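Local coordinates for protein acyl-CoA dehydrogenase (Slackia heliotrinireducens, PDB 4RM7) that is of undetermined function but belongs to the acyl-CoA dehydrogenase family, with helical N- and C-terminal domains around a beta-sheet middle domain, at residues A[172-177]-A[233-238]; A[101-106]-A[183-188]; A[16-21]-A[53-58]. All coordinates share one frame; numbering follows the deposited sequence.

Contact 1 (A[172-177]-A[233-238]); sequences SAYDKT and KGFSQL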
# COMPACT_ATOMS: atom_id res chain seq x y z
N SER A 172 3.25 -7.31 -38.86
CA SER A 172 2.17 -6.36 -39.02
C SER A 172 2.73 -5.08 -39.64
O SER A 172 3.76 -4.58 -39.20
CB SER A 172 1.52 -6.06 -37.69
OG SER A 172 2.39 -5.30 -36.89
N ALA A 173 2.04 -4.55 -40.66
CA ALA A 173 2.55 -3.40 -41.42
C ALA A 173 1.44 -2.60 -42.09
O ALA A 173 0.40 -3.14 -42.45
CB ALA A 173 3.56 -3.87 -42.48
N TYR A 174 1.66 -1.30 -42.24
CA TYR A 174 0.84 -0.48 -43.13
C TYR A 174 1.24 -0.77 -44.57
O TYR A 174 2.40 -0.57 -44.95
CB TYR A 174 1.01 1.01 -42.86
CG TYR A 174 0.23 1.52 -41.68
CD1 TYR A 174 -1.11 1.18 -41.51
CD2 TYR A 174 0.82 2.34 -40.73
CE1 TYR A 174 -1.83 1.65 -40.43
CE2 TYR A 174 0.10 2.81 -39.64
CZ TYR A 174 -1.22 2.47 -39.49
OH TYR A 174 -1.92 2.94 -38.41
N ASP A 175 0.30 -1.28 -45.35
CA ASP A 175 0.53 -1.46 -46.78
C ASP A 175 0.15 -0.18 -47.51
O ASP A 175 -0.96 0.32 -47.36
CB ASP A 175 -0.27 -2.64 -47.30
CG ASP A 175 -0.09 -2.85 -48.78
OD1 ASP A 175 0.75 -2.17 -49.40
OD2 ASP A 175 -0.79 -3.72 -49.34
N LYS A 176 1.10 0.35 -48.28
CA LYS A 176 0.89 1.59 -49.02
C LYS A 176 0.94 1.37 -50.53
O LYS A 176 0.92 2.33 -51.30
CB LYS A 176 1.95 2.63 -48.64
CG LYS A 176 1.81 3.20 -47.26
CD LYS A 176 2.00 4.71 -47.32
CE LYS A 176 2.34 5.28 -45.96
NZ LYS A 176 3.64 4.74 -45.49
N THR A 177 1.01 0.11 -50.95
CA THR A 177 1.17 -0.22 -52.36
C THR A 177 -0.13 -0.08 -53.14
O THR A 177 -0.14 -0.15 -54.37
CB THR A 177 1.70 -1.65 -52.54
OG1 THR A 177 0.73 -2.58 -52.05
CG2 THR A 177 3.01 -1.83 -51.78
N LYS A 233 -9.74 -8.71 -40.53
CA LYS A 233 -9.07 -7.54 -41.08
C LYS A 233 -8.96 -6.40 -40.07
O LYS A 233 -9.88 -6.17 -39.27
CB LYS A 233 -9.80 -7.06 -42.35
CG LYS A 233 -9.47 -7.86 -43.60
CD LYS A 233 -10.47 -7.63 -44.69
CE LYS A 233 -10.23 -8.57 -45.86
NZ LYS A 233 -11.19 -8.30 -46.99
N GLY A 234 -7.83 -5.70 -40.11
CA GLY A 234 -7.67 -4.44 -39.42
C GLY A 234 -7.20 -4.58 -38.00
O GLY A 234 -7.20 -5.69 -37.46
N PHE A 235 -6.80 -3.47 -37.40
CA PHE A 235 -6.30 -3.45 -36.03
C PHE A 235 -7.36 -3.98 -35.09
O PHE A 235 -7.05 -4.69 -34.14
CB PHE A 235 -5.90 -2.04 -35.59
CG PHE A 235 -5.27 -1.22 -36.67
CD1 PHE A 235 -3.90 -1.03 -36.70
CD2 PHE A 235 -6.05 -0.61 -37.65
CE1 PHE A 235 -3.32 -0.26 -37.70
CE2 PHE A 235 -5.48 0.16 -38.65
CZ PHE A 235 -4.11 0.33 -38.67
N SER A 236 -8.61 -3.60 -35.35
CA SER A 236 -9.76 -4.02 -34.56
C SER A 236 -9.71 -5.51 -34.26
O SER A 236 -9.81 -5.93 -33.10
CB SER A 236 -11.07 -3.68 -35.28
OG SER A 236 -11.03 -4.09 -36.64
N GLN A 237 -9.52 -6.30 -35.30
CA GLN A 237 -9.43 -7.74 -35.15
C GLN A 237 -8.20 -8.18 -34.36
O GLN A 237 -8.28 -9.07 -33.52
CB GLN A 237 -9.46 -8.41 -36.51
CG GLN A 237 -10.74 -9.18 -36.76
CD GLN A 237 -10.95 -10.29 -35.74
OE1 GLN A 237 -11.91 -10.28 -34.97
NE2 GLN A 237 -10.04 -11.27 -35.74
N LEU A 238 -7.06 -7.56 -34.65
CA LEU A 238 -5.82 -7.88 -33.97
C LEU A 238 -5.96 -7.58 -32.49
O LEU A 238 -5.60 -8.39 -31.63
CB LEU A 238 -4.66 -7.09 -34.57
CG LEU A 238 -3.29 -7.28 -33.90
CD1 LEU A 238 -2.83 -8.73 -34.03
CD2 LEU A 238 -2.28 -6.34 -34.51
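The ring of Y174 meets the ring of F235 rim to rim, and neither lies over the face of the other. The CE1 edge and the phenol end of Y174 come up to CE1 and CZ of F235. The ring centroids are 5.7 Å apart and the planes are turned by 68°. The spacing of the closest carbons is doubtful, so the pair is described by the orientation and separation of its rings alone. F235 has CG beside its backbone N (chi1 -37°), and its ring reaches from helix 234-270 to the strand. It also meets the ring of F185.

The contact joins two domains of the acyl-CoA dehydrogenase fold. Y174 lies on strand 168-175 of the middle-domain sheet. F235 lies in the first turn of the long helix 234-270 of the C-terminal domain. The side chains of S172 and L238 both pack on F187.

Past Y174 the strand ends in an Asx turn. D175 OD1 accepts from T177 N at 2.8 Å, nearly straight (167°), from above the carboxylate plane. On its syn lone pair it takes T177 OG1 at 2.7 Å. D175 OD2 makes a salt bridge with R227. Both carboxylate oxygens are therefore engaged, which should hold the group's rotation.

Contact 2 (A[101-106]-A[183-188]); sequences EAFASS and PEFSFW
F103 projects from the end of helix 90-103 onto F187 and F185 of strand 184-191. Its CB begins the contact, 4.1 Å from F187 CD2. At the ring, F103 CG is 3.7 Å from F187 CD2, and F103 CD1 meets the same atom. Along the other flank of the same face, F103 CD2 and CE2 are each 3.9 Å from F187 CE2. F187 CE2 sits over the centre of the F103 ring. The pair is edge-to-face, the edge of F187 toward the face of F103, with centroids 4.8 Å apart and planes at 58°.

Further out F185 joins in. F103 CE1 lies 3.7 Å from F185 CE1, and F103 CZ touches both F185 CE1 and F187 CE2. F103 CE1 comes to the edge of the F185 ring, near its plane. F185 is brought there with CG anti to its backbone N (chi1 -175°).

F185 and F187 alternate with S186, which points away from the helix. S186 OG accepts from W188 NE1 at 2.8 Å, a bent bond (137°), and also bonds to A173 O on the neighbouring strand. Q237 and L241 of helix 234-270, together with L228, also pack on F103.

The three phenylalanines form an aromatic cluster. It joins the helical N-terminal domain to the beta-sheet middle domain of the acyl-CoA dehydrogenase fold.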
# COMPACT_ATOMS: atom_id res chain seq x y z
N GLU A 101 -4.48 -18.12 -37.62
CA GLU A 101 -5.74 -18.62 -38.18
C GLU A 101 -6.68 -17.48 -38.56
O GLU A 101 -7.29 -17.49 -39.62
CB GLU A 101 -6.46 -19.55 -37.20
CG GLU A 101 -5.84 -20.93 -37.09
CD GLU A 101 -6.53 -21.82 -36.05
OE1 GLU A 101 -7.30 -21.31 -35.21
OE2 GLU A 101 -6.30 -23.04 -36.08
N ALA A 102 -6.75 -16.48 -37.68
CA ALA A 102 -7.64 -15.34 -37.88
C ALA A 102 -7.33 -14.55 -39.15
O ALA A 102 -8.25 -14.12 -39.84
CB ALA A 102 -7.58 -14.41 -36.66
N PHE A 103 -6.05 -14.39 -39.48
CA PHE A 103 -5.69 -13.45 -40.55
C PHE A 103 -5.28 -14.11 -41.87
O PHE A 103 -5.10 -13.42 -42.88
CB PHE A 103 -4.56 -12.54 -40.09
CG PHE A 103 -5.02 -11.45 -39.18
CD1 PHE A 103 -5.49 -10.25 -39.69
CD2 PHE A 103 -5.00 -11.63 -37.81
CE1 PHE A 103 -5.92 -9.24 -38.86
CE2 PHE A 103 -5.43 -10.62 -36.97
CZ PHE A 103 -5.89 -9.43 -37.50
N ALA A 104 -5.16 -15.43 -41.87
CA ALA A 104 -4.72 -16.12 -43.08
C ALA A 104 -5.71 -17.19 -43.51
O ALA A 104 -6.41 -17.76 -42.68
CB ALA A 104 -3.35 -16.73 -42.86
N SER A 105 -5.74 -17.46 -44.82
CA SER A 105 -6.59 -18.50 -45.38
C SER A 105 -6.23 -19.86 -44.85
O SER A 105 -5.13 -20.07 -44.33
CB SER A 105 -6.48 -18.51 -46.90
OG SER A 105 -5.19 -18.92 -47.31
N SER A 106 -7.15 -20.81 -45.00
CA SER A 106 -6.92 -22.16 -44.54
C SER A 106 -5.69 -22.75 -45.23
O SER A 106 -4.86 -23.39 -44.59
CB SER A 106 -8.15 -23.02 -44.80
OG SER A 106 -9.30 -22.35 -44.32
N PRO A 183 -2.82 3.47 -47.35
CA PRO A 183 -2.28 3.06 -46.05
C PRO A 183 -3.25 2.17 -45.25
O PRO A 183 -4.13 2.69 -44.57
CB PRO A 183 -2.05 4.39 -45.34
CG PRO A 183 -1.76 5.34 -46.44
CD PRO A 183 -2.60 4.90 -47.62
N GLU A 184 -3.09 0.85 -45.34
CA GLU A 184 -4.01 -0.05 -44.64
C GLU A 184 -3.28 -1.14 -43.83
O GLU A 184 -2.15 -1.52 -44.14
CB GLU A 184 -4.96 -0.71 -45.64
CG GLU A 184 -4.31 -1.79 -46.49
CD GLU A 184 -5.31 -2.58 -47.31
OE1 GLU A 184 -6.53 -2.42 -47.08
OE2 GLU A 184 -4.87 -3.36 -48.18
N PHE A 185 -3.95 -1.63 -42.80
CA PHE A 185 -3.41 -2.71 -41.99
C PHE A 185 -3.18 -3.97 -42.81
O PHE A 185 -3.98 -4.32 -43.68
CB PHE A 185 -4.34 -3.03 -40.83
CG PHE A 185 -3.79 -4.05 -39.90
CD1 PHE A 185 -4.28 -5.35 -39.91
CD2 PHE A 185 -2.76 -3.73 -39.03
CE1 PHE A 185 -3.76 -6.30 -39.06
CE2 PHE A 185 -2.24 -4.68 -38.19
CZ PHE A 185 -2.74 -5.97 -38.19
N SER A 186 -2.08 -4.67 -42.54
CA SER A 186 -1.72 -5.86 -43.29
C SER A 186 -0.75 -6.74 -42.53
O SER A 186 0.05 -6.25 -41.73
CB SER A 186 -1.11 -5.47 -44.63
OG SER A 186 0.20 -4.95 -44.44
N PHE A 187 -0.83 -8.04 -42.79
CA PHE A 187 0.10 -9.00 -42.21
C PHE A 187 0.92 -9.65 -43.31
O PHE A 187 0.39 -9.94 -44.39
CB PHE A 187 -0.64 -10.08 -41.40
CG PHE A 187 -0.68 -9.82 -39.91
CD1 PHE A 187 0.47 -9.92 -39.14
CD2 PHE A 187 -1.88 -9.50 -39.28
CE1 PHE A 187 0.44 -9.70 -37.77
CE2 PHE A 187 -1.92 -9.27 -37.90
CZ PHE A 187 -0.76 -9.37 -37.15
N TRP A 188 2.20 -9.89 -43.04
CA TRP A 188 3.11 -10.49 -44.00
C TRP A 188 3.93 -11.60 -43.38
O TRP A 188 4.60 -11.39 -42.37
CB TRP A 188 4.04 -9.43 -44.56
CG TRP A 188 3.37 -8.28 -45.22
CD1 TRP A 188 2.77 -7.22 -44.62
CD2 TRP A 188 3.26 -8.06 -46.63
NE1 TRP A 188 2.28 -6.35 -45.57
CE2 TRP A 188 2.57 -6.85 -46.81
CE3 TRP A 188 3.68 -8.77 -47.76
CZ2 TRP A 188 2.29 -6.34 -48.08
CZ3 TRP A 188 3.40 -8.27 -49.01
CH2 TRP A 188 2.71 -7.06 -49.16

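Contact 3 (A[16-21]-A[53-58]); sequences LNHVRE and DFNGFG
The H18 imidazole has D53 O at its edge, close to the ring plane. N55 CB approaches the ring obliquely, at 4.2 Å from H18 CE1. The D53 carboxylate plane is 30° from the ring plane, and D53 OD1 is 3.3 Å from H18 CE1. The R20 guanidinium has L16 O over one face. The F57 ring has F54 O in plane at its edge.

One hydrogen bond joins the segments. H18 ND1 donates to D53 O at 2.9 Å with an N-H...O angle of 149°. The donor stands above the carbonyl plane. H18 CG lies beside its backbone N (chi1 -59°), which carries the ring from helix 10-26 toward the loop. H18 has a second deposited conformer, for which the bond is not established.

D53 also caps a turn in its own loop: D53 OD2 accepts from N55 N at 3.1 Å, an Asx turn. A type I' turn follows from F54 to F57, with F57 N bonded to F54 O at 3.3 Å. N55 ND2 bonds to D11 O, a second tie from loop to helix 10-26. On the helix itself, R20 NH2 donates to N17 OD1 at 2.8 Å, in the carbonyl plane.

This is surface packing within the N-terminal helical domain, joining its first helix to the loop between helices 43-50 and 70-84. ND1 of H18 acts as the donor here. The nearby D53 carboxylate would probably favour a positive charge on the imidazole.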
# COMPACT_ATOMS: atom_id res chain seq x y z
N LEU A 16 -7.34 -31.27 -15.86
CA LEU A 16 -6.30 -30.94 -14.90
C LEU A 16 -5.46 -32.15 -14.57
O LEU A 16 -4.23 -32.05 -14.47
CB LEU A 16 -6.91 -30.40 -13.63
CG LEU A 16 -6.99 -28.90 -13.59
CD1 LEU A 16 -7.83 -28.53 -12.42
CD2 LEU A 16 -5.59 -28.36 -13.45
N ASN A 17 -6.11 -33.29 -14.37
CA ASN A 17 -5.39 -34.51 -14.03
C ASN A 17 -4.40 -34.85 -15.13
O ASN A 17 -3.24 -35.19 -14.84
CB ASN A 17 -6.34 -35.69 -13.82
CG ASN A 17 -7.26 -35.49 -12.63
OD1 ASN A 17 -6.98 -34.70 -11.73
ND2 ASN A 17 -8.36 -36.25 -12.61
N HIS A 18 -4.85 -34.75 -16.37
CA HIS A 18 -4.01 -35.06 -17.52
C HIS A 18 -2.83 -34.10 -17.62
O HIS A 18 -1.69 -34.52 -17.83
CB HIS A 18 -4.82 -35.02 -18.81
CG HIS A 18 -5.97 -35.98 -18.83
ND1 HIS A 18 -6.88 -36.04 -19.86
CD2 HIS A 18 -6.36 -36.92 -17.94
CE1 HIS A 18 -7.77 -36.97 -19.61
NE2 HIS A 18 -7.48 -37.53 -18.45
N VAL A 19 -3.10 -32.82 -17.43
CA VAL A 19 -2.05 -31.81 -17.49
C VAL A 19 -1.06 -31.96 -16.34
O VAL A 19 0.15 -31.86 -16.54
CB VAL A 19 -2.65 -30.40 -17.50
CG1 VAL A 19 -1.56 -29.35 -17.37
CG2 VAL A 19 -3.44 -30.20 -18.78
N ARG A 20 -1.57 -32.24 -15.15
CA ARG A 20 -0.74 -32.43 -13.96
C ARG A 20 0.16 -33.67 -14.05
O ARG A 20 1.28 -33.68 -13.54
CB ARG A 20 -1.63 -32.53 -12.71
CG ARG A 20 -0.91 -32.86 -11.42
CD ARG A 20 -1.79 -32.61 -10.18
NE ARG A 20 -3.18 -33.03 -10.37
CZ ARG A 20 -4.22 -32.20 -10.38
NH1 ARG A 20 -4.05 -30.88 -10.21
NH2 ARG A 20 -5.44 -32.68 -10.56
N GLU A 21 -0.32 -34.71 -14.72
CA GLU A 21 0.48 -35.92 -14.90
C GLU A 21 1.60 -35.62 -15.92
O GLU A 21 2.74 -36.05 -15.75
CB GLU A 21 -0.41 -37.09 -15.32
CG GLU A 21 0.27 -38.17 -16.12
CD GLU A 21 -0.57 -39.44 -16.22
OE1 GLU A 21 -1.33 -39.73 -15.25
OE2 GLU A 21 -0.46 -40.15 -17.25
N ASP A 53 -3.81 -35.52 -24.00
CA ASP A 53 -5.23 -35.75 -24.07
C ASP A 53 -5.89 -34.64 -23.30
O ASP A 53 -5.84 -34.59 -22.09
CB ASP A 53 -5.60 -37.09 -23.42
CG ASP A 53 -7.09 -37.34 -23.41
OD1 ASP A 53 -7.56 -38.19 -22.64
OD2 ASP A 53 -7.81 -36.68 -24.17
N PHE A 54 -6.57 -33.77 -24.03
CA PHE A 54 -7.13 -32.58 -23.45
C PHE A 54 -8.57 -32.81 -23.07
O PHE A 54 -9.28 -31.88 -22.75
CB PHE A 54 -6.98 -31.39 -24.39
CG PHE A 54 -5.58 -30.86 -24.45
CD1 PHE A 54 -5.03 -30.22 -23.38
CD2 PHE A 54 -4.83 -30.99 -25.59
CE1 PHE A 54 -3.75 -29.73 -23.43
CE2 PHE A 54 -3.55 -30.51 -25.65
CZ PHE A 54 -3.01 -29.87 -24.57
N ASN A 55 -8.99 -34.06 -23.12
CA ASN A 55 -10.32 -34.44 -22.68
C ASN A 55 -11.39 -33.74 -23.47
O ASN A 55 -12.42 -33.36 -22.94
CB ASN A 55 -10.49 -34.15 -21.20
CG ASN A 55 -11.58 -34.98 -20.57
OD1 ASN A 55 -11.83 -36.10 -20.98
ND2 ASN A 55 -12.22 -34.43 -19.56
N GLY A 56 -11.13 -33.55 -24.75
CA GLY A 56 -12.13 -33.09 -25.68
C GLY A 56 -12.32 -31.60 -25.69
O GLY A 56 -13.11 -31.08 -26.45
N PHE A 57 -11.58 -30.90 -24.85
CA PHE A 57 -11.61 -29.46 -24.87
C PHE A 57 -10.87 -28.93 -26.07
O PHE A 57 -9.97 -29.58 -26.56
CB PHE A 57 -11.04 -28.90 -23.59
CG PHE A 57 -11.98 -29.01 -22.44
CD1 PHE A 57 -13.02 -28.13 -22.31
CD2 PHE A 57 -11.83 -29.99 -21.50
CE1 PHE A 57 -13.89 -28.22 -21.26
CE2 PHE A 57 -12.70 -30.10 -20.45
CZ PHE A 57 -13.74 -29.21 -20.33
N GLY A 58 -11.26 -27.77 -26.54
CA GLY A 58 -10.55 -27.11 -27.61
C GLY A 58 -9.39 -26.29 -27.08
O GLY A 58 -9.51 -25.07 -26.91

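Contact 3 comes first along the chain and closes before the others open. It stays within the N-terminal domain. Its centre is about 36 Å from that of contact 1 and about 32 Å from that of contact 2, and it touches neither. Contacts 1 and 2 lie side by side, centres about 7 Å apart, and their segments alternate in sequence. Their strands 168-175 and 184-191 are antiparallel neighbours in the middle-domain sheet. L238 N of contact 1 also packs on F103 CZ of contact 2. Together they bring helix 90-103, the sheet and the start of helix 234-270 to one place, where all three domains meet.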